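HdaB,HdaA (Adhesin), HUS-associated diffuse adherence (Escherichia coli, PDB 5D55) forms the minor subunit at the tip of the Hda (AAF/IV) adhesive pilus of enteroaggregative E. coli, crystallised here as a fusion with a strand of the adhesin HdaA. Local coordinates at residues Leu26-Lys31 and Glu108-Gln113; Leu74-Gly79 and Tyr120-Ser125. All coordinates share one frame; numbering follows the deposited sequence.

Interaction 1. Residues Leu26-Lys31 and Glu108-Gln113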
ATOM      1  N   LEU B  26     -13.836   1.910 -35.324  1.00 29.52           N
ATOM      2  CA  LEU B  26     -13.191   2.653 -34.258  1.00 28.80           C
ATOM      3  C   LEU B  26     -11.706   2.861 -34.527  1.00 29.03           C
ATOM      4  O   LEU B  26     -10.934   1.900 -34.624  1.00 27.14           O
ATOM      5  CB  LEU B  26     -13.445   1.989 -32.897  1.00 28.28           C
ATOM      6  CG  LEU B  26     -14.905   1.639 -32.565  1.00 26.62           C
ATOM      7  CD1 LEU B  26     -15.036   1.093 -31.133  1.00 27.05           C
ATOM      8  CD2 LEU B  26     -15.805   2.851 -32.759  1.00 27.00           C
ATOM      9  N   HIS B  27     -11.341   4.134 -34.676  1.00 29.16           N
ATOM     10  CA  HIS B  27      -9.953   4.557 -34.807  1.00 32.01           C
ATOM     11  C   HIS B  27      -9.211   4.307 -33.503  1.00 31.61           C
ATOM     12  O   HIS B  27      -9.791   4.394 -32.421  1.00 29.08           O
ATOM     13  CB  HIS B  27      -9.881   6.050 -35.154  1.00 33.80           C
ATOM     14  CG  HIS B  27     -10.242   6.371 -36.572  1.00 36.50           C
ATOM     15  ND1 HIS B  27      -9.337   6.282 -37.609  1.00 40.74           N
ATOM     16  CD2 HIS B  27     -11.399   6.812 -37.122  1.00 37.95           C
ATOM     17  CE1 HIS B  27      -9.926   6.639 -38.737  1.00 40.19           C
ATOM     18  NE2 HIS B  27     -11.174   6.972 -38.468  1.00 40.03           N
ATOM     19  N   ASP B  28      -7.924   3.991 -33.612  1.00 32.38           N
ATOM     20  CA  ASP B  28      -7.050   3.911 -32.454  1.00 30.65           C
ATOM     21  C   ASP B  28      -7.177   5.198 -31.633  1.00 28.98           C
ATOM     22  O   ASP B  28      -7.261   6.292 -32.188  1.00 30.63           O
ATOM     23  CB  ASP B  28      -5.595   3.742 -32.924  1.00 32.69           C
ATOM     24  CG  ASP B  28      -4.603   3.778 -31.780  1.00 32.54           C
ATOM     25  OD1 ASP B  28      -4.323   2.708 -31.200  1.00 33.93           O
ATOM     26  OD2 ASP B  28      -4.097   4.874 -31.460  1.00 34.96           O
ATOM     27  N   GLY B  29      -7.192   5.067 -30.316  1.00 28.12           N
ATOM     28  CA  GLY B  29      -7.262   6.237 -29.451  1.00 27.12           C
ATOM     29  C   GLY B  29      -8.672   6.646 -29.045  1.00 27.37           C
ATOM     30  O   GLY B  29      -8.837   7.445 -28.122  1.00 26.04           O
ATOM     31  N   VAL B  30      -9.691   6.113 -29.718  1.00 27.21           N
ATOM     32  CA  VAL B  30     -11.084   6.497 -29.416  1.00 27.55           C
ATOM     33  C   VAL B  30     -11.426   6.155 -27.960  1.00 24.96           C
ATOM     34  O   VAL B  30     -11.212   5.024 -27.517  1.00 24.53           O
ATOM     35  CB  VAL B  30     -12.096   5.853 -30.404  1.00 29.64           C
ATOM     36  CG1 VAL B  30     -13.523   5.962 -29.888  1.00 30.81           C
ATOM     37  CG2 VAL B  30     -11.974   6.496 -31.782  1.00 30.83           C
ATOM     38  N   LYS B  31     -11.948   7.138 -27.226  1.00 24.32           N
ATOM     39  CA  LYS B  31     -12.216   6.981 -25.792  1.00 23.85           C
ATOM     40  C   LYS B  31     -13.530   6.248 -25.557  1.00 24.04           C
ATOM     41  O   LYS B  31     -14.591   6.688 -26.023  1.00 24.98           O
ATOM     42  CB  LYS B  31     -12.221   8.344 -25.090  1.00 24.89           C
ATOM     43  CG  LYS B  31     -10.877   9.063 -25.107  1.00 27.21           C
ATOM     44  CD  LYS B  31     -11.056  10.553 -24.826  1.00 29.34           C
ATOM     45  CE  LYS B  31      -9.726  11.233 -24.521  1.00 30.69           C
ATOM     46  NZ  LYS B  31      -9.950  12.697 -24.254  1.00 35.45           N
ATOM     47  N   GLU B 108      -9.140   3.376 -23.989  1.00 23.46           N
ATOM     48  CA  GLU B 108      -9.144   3.753 -25.403  1.00 23.64           C
ATOM     49  C   GLU B 108      -9.036   2.530 -26.290  1.00 22.84           C
ATOM     50  O   GLU B 108      -8.463   1.517 -25.889  1.00 22.77           O
ATOM     51  CB  GLU B 108      -8.000   4.713 -25.716  1.00 25.50           C
ATOM     52  CG  GLU B 108      -8.096   6.048 -24.967  1.00 29.20           C
ATOM     53  CD  GLU B 108      -7.017   7.039 -25.367  1.00 31.25           C
ATOM     54  OE1 GLU B 108      -6.072   6.651 -26.093  1.00 32.37           O
ATOM     55  OE2 GLU B 108      -7.121   8.213 -24.958  1.00 32.99           O
ATOM     56  N   VAL B 109      -9.557   2.648 -27.508  1.00 22.51           N
ATOM     57  CA  VAL B 109      -9.418   1.607 -28.507  1.00 22.95           C
ATOM     58  C   VAL B 109      -7.934   1.492 -28.867  1.00 23.97           C
ATOM     59  O   VAL B 109      -7.282   2.487 -29.189  1.00 23.96           O
ATOM     60  CB  VAL B 109     -10.249   1.941 -29.767  1.00 23.55           C
ATOM     61  CG1 VAL B 109     -10.050   0.882 -30.821  1.00 23.91           C
ATOM     62  CG2 VAL B 109     -11.737   2.058 -29.396  1.00 22.34           C
ATOM     63  N   ASP B 110      -7.412   0.277 -28.806  1.00 25.55           N
ATOM     64  CA  ASP B 110      -5.984   0.043 -29.061  1.00 27.76           C
ATOM     65  C   ASP B 110      -5.813  -0.515 -30.477  1.00 28.56           C
ATOM     66  O   ASP B 110      -5.967  -1.716 -30.703  1.00 30.26           O
ATOM     67  CB  ASP B 110      -5.423  -0.897 -27.991  1.00 29.87           C
ATOM     68  CG  ASP B 110      -3.900  -1.054 -28.065  1.00 34.08           C
ATOM     69  OD1 ASP B 110      -3.235  -0.281 -28.786  1.00 36.65           O
ATOM     70  OD2 ASP B 110      -3.372  -1.963 -27.395  1.00 37.17           O
ATOM     71  N   GLY B 111      -5.528   0.374 -31.424  1.00 28.87           N
ATOM     72  CA  GLY B 111      -5.418   0.013 -32.845  1.00 31.66           C
ATOM     73  C   GLY B 111      -6.752   0.107 -33.579  1.00 31.10           C
ATOM     74  O   GLY B 111      -7.802  -0.245 -33.024  1.00 30.00           O
ATOM     75  N   ASN B 112      -6.719   0.590 -34.819  1.00 32.15           N
ATOM     76  CA  ASN B 112      -7.930   0.669 -35.656  1.00 32.39           C
ATOM     77  C   ASN B 112      -8.697  -0.662 -35.656  1.00 32.07           C
ATOM     78  O   ASN B 112      -8.111  -1.713 -35.924  1.00 34.05           O
ATOM     79  CB  ASN B 112      -7.566   1.042 -37.094  1.00 33.80           C
ATOM     80  CG  ASN B 112      -7.184   2.509 -37.264  1.00 35.14           C
ATOM     81  OD1 ASN B 112      -7.072   3.274 -36.302  1.00 33.29           O
ATOM     82  ND2 ASN B 112      -6.962   2.902 -38.515  1.00 37.41           N
ATOM     83  N   GLN B 113      -9.995  -0.627 -35.353  1.00 30.14           N
ATOM     84  CA  GLN B 113     -10.775  -1.868 -35.231  1.00 31.17           C
ATOM     85  C   GLN B 113     -12.210  -1.710 -35.692  1.00 31.71           C
ATOM     86  O   GLN B 113     -12.892  -0.744 -35.319  1.00 31.63           O
ATOM     87  CB  GLN B 113     -10.806  -2.366 -33.777  1.00 29.57           C
ATOM     88  CG  GLN B 113      -9.529  -3.038 -33.268  1.00 30.40           C
ATOM     89  CD  GLN B 113      -9.519  -3.125 -31.753  1.00 29.85           C
ATOM     90  OE1 GLN B 113     -10.190  -3.977 -31.159  1.00 29.57           O
ATOM     91  NE2 GLN B 113      -8.774  -2.228 -31.119  1.00 28.07           N
TER
HETATM   92  O   HOH W   1      -7.684   9.711 -27.659  1.00 28.42           O
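Asp28 reaches across to Gly111 and Asn112 where both segments bend within the HdaB part. Its CB lies near Asn112 OD1, and its CG, anti to the backbone N (chi1 175°), approaches Gly111 N. At the tip, Asp28 OD1 accepts Gly111 N at 2.6 Å through the anti lone pair, away from the other carboxylate oxygen. The same OD1 forms a salt bridge with Arg77. Arg77 also binds Asp110 OD1, and its positive charge should ease the repulsion between Asp28 OD1 and Asp110 OD1, 4.0 Å apart. Asn112 returns the grip: its OD1 takes Asp28 N in a nearly straight 2.9 Å bond.

Gly29 occupies the third position of a type II turn from His27 to Val30, where its positive phi calls for glycine, as does that of Gly111. The turn directs Gly29 N onto Val109 O, 2.8 Å away and in the carbonyl plane, while Val109 N returns to Val30 O. Val109 CG2 meets Leu26 CD1 at 3.9 Å and Val30 CB at the same distance, so its beta-branched side chain fills the apolar side of the bend. Glu108 runs out extended, its OE2 accepting a weak hydrogen bond from a water that also donates to Gly29 O.

Paired bonds between Leu26 and Gln113 join strands 25-26 and 113-114; beyond the turn, Lys31 and Glu108 form a non-hydrogen-bonded antiparallel pair, their side chains running alongside each other, as strand 31-38 meets 102-109, whose other neighbour in the sheet is strand 73-79.

Interaction 2. Residues Leu74-Gly79 and Tyr120-Ser125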
ATOM      1  N   LEU B  74     -12.437  -7.090 -28.350  1.00 29.79           N
ATOM      2  CA  LEU B  74     -12.076  -5.687 -28.468  1.00 29.36           C
ATOM      3  C   LEU B  74     -10.734  -5.476 -27.779  1.00 30.56           C
ATOM      4  O   LEU B  74     -10.546  -5.920 -26.653  1.00 31.45           O
ATOM      5  CB  LEU B  74     -13.137  -4.799 -27.812  1.00 27.41           C
ATOM      6  CG  LEU B  74     -12.773  -3.342 -27.492  1.00 25.29           C
ATOM      7  CD1 LEU B  74     -12.583  -2.504 -28.757  1.00 24.40           C
ATOM      8  CD2 LEU B  74     -13.836  -2.734 -26.590  1.00 23.84           C
ATOM      9  N   ARG B  75      -9.813  -4.796 -28.454  1.00 30.37           N
ATOM     10  CA  ARG B  75      -8.487  -4.553 -27.893  1.00 30.77           C
ATOM     11  C   ARG B  75      -8.457  -3.141 -27.322  1.00 28.80           C
ATOM     12  O   ARG B  75      -8.778  -2.176 -28.029  1.00 27.90           O
ATOM     13  CB  ARG B  75      -7.383  -4.723 -28.954  1.00 32.58           C
ATOM     14  CG  ARG B  75      -6.957  -6.166 -29.261  1.00 36.39           C
ATOM     15  CD  ARG B  75      -7.917  -6.858 -30.251  1.00 39.95           C
ATOM     16  NE  ARG B  75      -7.483  -8.214 -30.611  1.00 42.50           N
ATOM     17  CZ  ARG B  75      -8.222  -9.091 -31.299  1.00 45.07           C
ATOM     18  NH1 ARG B  75      -9.447  -8.777 -31.712  1.00 43.43           N
ATOM     19  NH2 ARG B  75      -7.735 -10.295 -31.571  1.00 45.21           N
ATOM     20  N   ILE B  76      -8.095  -3.033 -26.044  1.00 27.73           N
ATOM     21  CA  ILE B  76      -8.094  -1.738 -25.349  1.00 26.02           C
ATOM     22  C   ILE B  76      -6.778  -1.436 -24.664  1.00 26.85           C
ATOM     23  O   ILE B  76      -6.004  -2.345 -24.406  1.00 26.84           O
ATOM     24  CB  ILE B  76      -9.226  -1.639 -24.303  1.00 25.98           C
ATOM     25  CG1 ILE B  76      -9.172  -2.815 -23.318  1.00 25.15           C
ATOM     26  CG2 ILE B  76     -10.562  -1.497 -25.007  1.00 24.72           C
ATOM     27  CD1 ILE B  76     -10.028  -2.639 -22.079  1.00 27.61           C
ATOM     28  N   ARG B  77      -6.531  -0.153 -24.394  1.00 25.85           N
ATOM     29  CA  ARG B  77      -5.363   0.292 -23.618  1.00 26.38           C
ATOM     30  C   ARG B  77      -5.802   1.443 -22.712  1.00 25.54           C
ATOM     31  O   ARG B  77      -6.851   2.037 -22.949  1.00 23.44           O
ATOM     32  CB  ARG B  77      -4.237   0.777 -24.548  1.00 25.87           C
ATOM     33  CG  ARG B  77      -4.585   2.010 -25.387  1.00 26.94           C
ATOM     34  CD  ARG B  77      -3.323   2.672 -25.930  1.00 29.89           C
ATOM     35  NE  ARG B  77      -3.604   3.888 -26.695  1.00 30.75           N
ATOM     36  CZ  ARG B  77      -3.744   3.930 -28.020  1.00 31.77           C
ATOM     37  NH1 ARG B  77      -3.630   2.825 -28.747  1.00 31.15           N
ATOM     38  NH2 ARG B  77      -3.997   5.078 -28.622  1.00 33.75           N
ATOM     39  N   ILE B  78      -5.006   1.755 -21.689  1.00 25.60           N
ATOM     40  CA  ILE B  78      -5.203   3.006 -20.931  1.00 24.63           C
ATOM     41  C   ILE B  78      -4.629   4.157 -21.749  1.00 26.57           C
ATOM     42  O   ILE B  78      -3.533   4.031 -22.318  1.00 25.09           O
ATOM     43  CB  ILE B  78      -4.491   2.969 -19.554  1.00 26.20           C
ATOM     44  CG1 ILE B  78      -4.960   1.764 -18.732  1.00 27.67           C
ATOM     45  CG2 ILE B  78      -4.705   4.293 -18.765  1.00 24.14           C
ATOM     46  CD1 ILE B  78      -6.405   1.901 -18.237  1.00 30.63           C
ATOM     47  N   GLY B  79      -5.369   5.265 -21.828  1.00 25.00           N
ATOM     48  CA  GLY B  79      -4.877   6.478 -22.471  1.00 25.13           C
ATOM     49  C   GLY B  79      -4.937   7.697 -21.564  1.00 26.60           C
ATOM     50  O   GLY B  79      -5.392   7.623 -20.408  1.00 25.15           O
ATOM     51  N   TYR B 120     -19.382  -4.924 -23.615  1.00 27.40           N
ATOM     52  CA  TYR B 120     -18.000  -5.157 -23.234  1.00 27.11           C
ATOM     53  C   TYR B 120     -17.745  -4.573 -21.848  1.00 27.09           C
ATOM     54  O   TYR B 120     -17.997  -3.394 -21.620  1.00 28.07           O
ATOM     55  CB  TYR B 120     -17.066  -4.482 -24.243  1.00 25.42           C
ATOM     56  CG  TYR B 120     -17.119  -5.076 -25.631  1.00 26.20           C
ATOM     57  CD1 TYR B 120     -16.214  -6.067 -26.012  1.00 26.01           C
ATOM     58  CD2 TYR B 120     -18.075  -4.659 -26.565  1.00 25.42           C
ATOM     59  CE1 TYR B 120     -16.241  -6.628 -27.294  1.00 26.60           C
ATOM     60  CE2 TYR B 120     -18.114  -5.225 -27.856  1.00 25.60           C
ATOM     61  CZ  TYR B 120     -17.186  -6.211 -28.205  1.00 26.20           C
ATOM     62  OH  TYR B 120     -17.192  -6.779 -29.471  1.00 26.20           O
ATOM     63  N   LEU B 121     -17.226  -5.397 -20.945  1.00 27.69           N
ATOM     64  CA  LEU B 121     -16.962  -4.986 -19.565  1.00 27.69           C
ATOM     65  C   LEU B 121     -15.488  -4.616 -19.333  1.00 27.71           C
ATOM     66  O   LEU B 121     -14.584  -5.438 -19.549  1.00 27.08           O
ATOM     67  CB  LEU B 121     -17.400  -6.096 -18.607  1.00 29.59           C
ATOM     68  CG  LEU B 121     -17.231  -5.820 -17.114  1.00 32.51           C
ATOM     69  CD1 LEU B 121     -18.399  -5.004 -16.577  1.00 33.27           C
ATOM     70  CD2 LEU B 121     -17.061  -7.124 -16.336  1.00 34.49           C
ATOM     71  N   PHE B 122     -15.249  -3.371 -18.925  1.00 26.53           N
ATOM     72  CA  PHE B 122     -13.897  -2.920 -18.595  1.00 24.88           C
ATOM     73  C   PHE B 122     -13.701  -2.972 -17.085  1.00 26.58           C
ATOM     74  O   PHE B 122     -14.533  -2.441 -16.337  1.00 26.69           O
ATOM     75  CB  PHE B 122     -13.645  -1.475 -19.037  1.00 23.44           C
ATOM     76  CG  PHE B 122     -14.060  -1.154 -20.448  1.00 23.21           C
ATOM     77  CD1 PHE B 122     -13.895  -2.065 -21.490  1.00 24.63           C
ATOM     78  CD2 PHE B 122     -14.548   0.108 -20.738  1.00 23.31           C
ATOM     79  CE1 PHE B 122     -14.259  -1.727 -22.792  1.00 24.13           C
ATOM     80  CE2 PHE B 122     -14.917   0.455 -22.026  1.00 24.04           C
ATOM     81  CZ  PHE B 122     -14.769  -0.468 -23.056  1.00 24.01           C
ATOM     82  N   SER B 123     -12.606  -3.597 -16.646  1.00 25.56           N
ATOM     83  CA  SER B 123     -12.205  -3.625 -15.238  1.00 25.81           C
ATOM     84  C   SER B 123     -10.823  -3.019 -15.132  1.00 25.25           C
ATOM     85  O   SER B 123      -9.908  -3.429 -15.861  1.00 24.84           O
ATOM     86  CB  SER B 123     -12.161  -5.052 -14.696  1.00 26.18           C
ATOM     87  OG  SER B 123     -11.551  -5.097 -13.413  1.00 27.91           O
ATOM     88  N   VAL B 124     -10.672  -2.048 -14.235  1.00 24.31           N
ATOM     89  CA  VAL B 124      -9.371  -1.397 -14.020  1.00 24.18           C
ATOM     90  C   VAL B 124      -9.059  -1.340 -12.532  1.00 24.52           C
ATOM     91  O   VAL B 124      -9.969  -1.336 -11.686  1.00 23.75           O
ATOM     92  CB  VAL B 124      -9.302   0.043 -14.632  1.00 23.83           C
ATOM     93  CG1 VAL B 124      -9.480  -0.004 -16.156  1.00 22.76           C
ATOM     94  CG2 VAL B 124     -10.356   0.923 -14.013  1.00 23.88           C
ATOM     95  N   SER B 125      -7.769  -1.327 -12.216  1.00 23.82           N
ATOM     96  CA  SER B 125      -7.323  -1.198 -10.841  1.00 24.42           C
ATOM     97  C   SER B 125      -6.267  -0.108 -10.797  1.00 24.03           C
ATOM     98  O   SER B 125      -5.685   0.248 -11.830  1.00 22.14           O
ATOM     99  CB  SER B 125      -6.774  -2.521 -10.304  1.00 25.81           C
ATOM    100  OG  SER B 125      -7.804  -3.477 -10.216  1.00 27.37           O
TER
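The phenol oxygen of Tyr120, whose ring packs against Leu74, is hydrogen-bonded to the backbone carbonyl of His116, which gives this buried hydroxyl a partner and helps fix the ring. Leu74 CB lies 3.6 Å from Tyr120 CE1. Farther along the same side chain, CD2 sits over one face of the tyrosine ring. Leu74 CG is anti to the backbone N (chi1 164°), and the branch beyond it serves two aromatic neighbours: CD2 also meets Phe122 CE1 at 4.0 Å, at the edge of that ring and close to its plane. Leucine suits the place because its unbranched CB can lie against the tyrosine rim while CD2, two bonds farther out, reaches both rings.

Ile76 sends its longer branch toward Phe122, CD1 lying 4.0 Å from Phe122 CD1, the ring carbon next to the CE1 that Leu74 CD2 meets. The approach is oblique. At the far end, Ile78 CD1 and Val124 CG1 meet at 4.2 Å.

The two strand segments run in similar directions, 25° apart, with axes 9.9 Å from each other at closest approach. This is face-to-face packing of two sheets in a beta sandwich, consistent with the immunoglobulin-like fold of chaperone-usher pilus subunits. Leu32 and Ile107 extend the apolar layer. On its outer edge, 120-125 pairs antiparallel with a strand of the second subunit that includes Thr146 and Ile147 of the HdaA portion of the engineered fusion.

Because the contact between the two segments is wholly apolar, its cohesion probably comes from shape fit and exclusion of water, with the hydrogen bonds lying in the sheets and at the margins, including that of the Tyr120 hydroxyl.

From the N terminus the chain meets 26-31 first, then 74-79, 108-113 and 120-125, so the two contacts alternate and their loops cross. Interaction 1 closes a long excursion of 76 residues between its segments, and interaction 2 one of 40 that begins inside it and ends beyond it. Strand 73-79 lies beside 102-109 in one sheet, with a probable hydrogen bond from Glu108 N to Arg77 O linking the contacts directly. Interaction 1 thus ties two loops near the surface, where 31-38 and 102-109 give way to the small pair 25-26 and 113-114, whereas interaction 2 joins the sheet's inner face to the opposing sheet through the core.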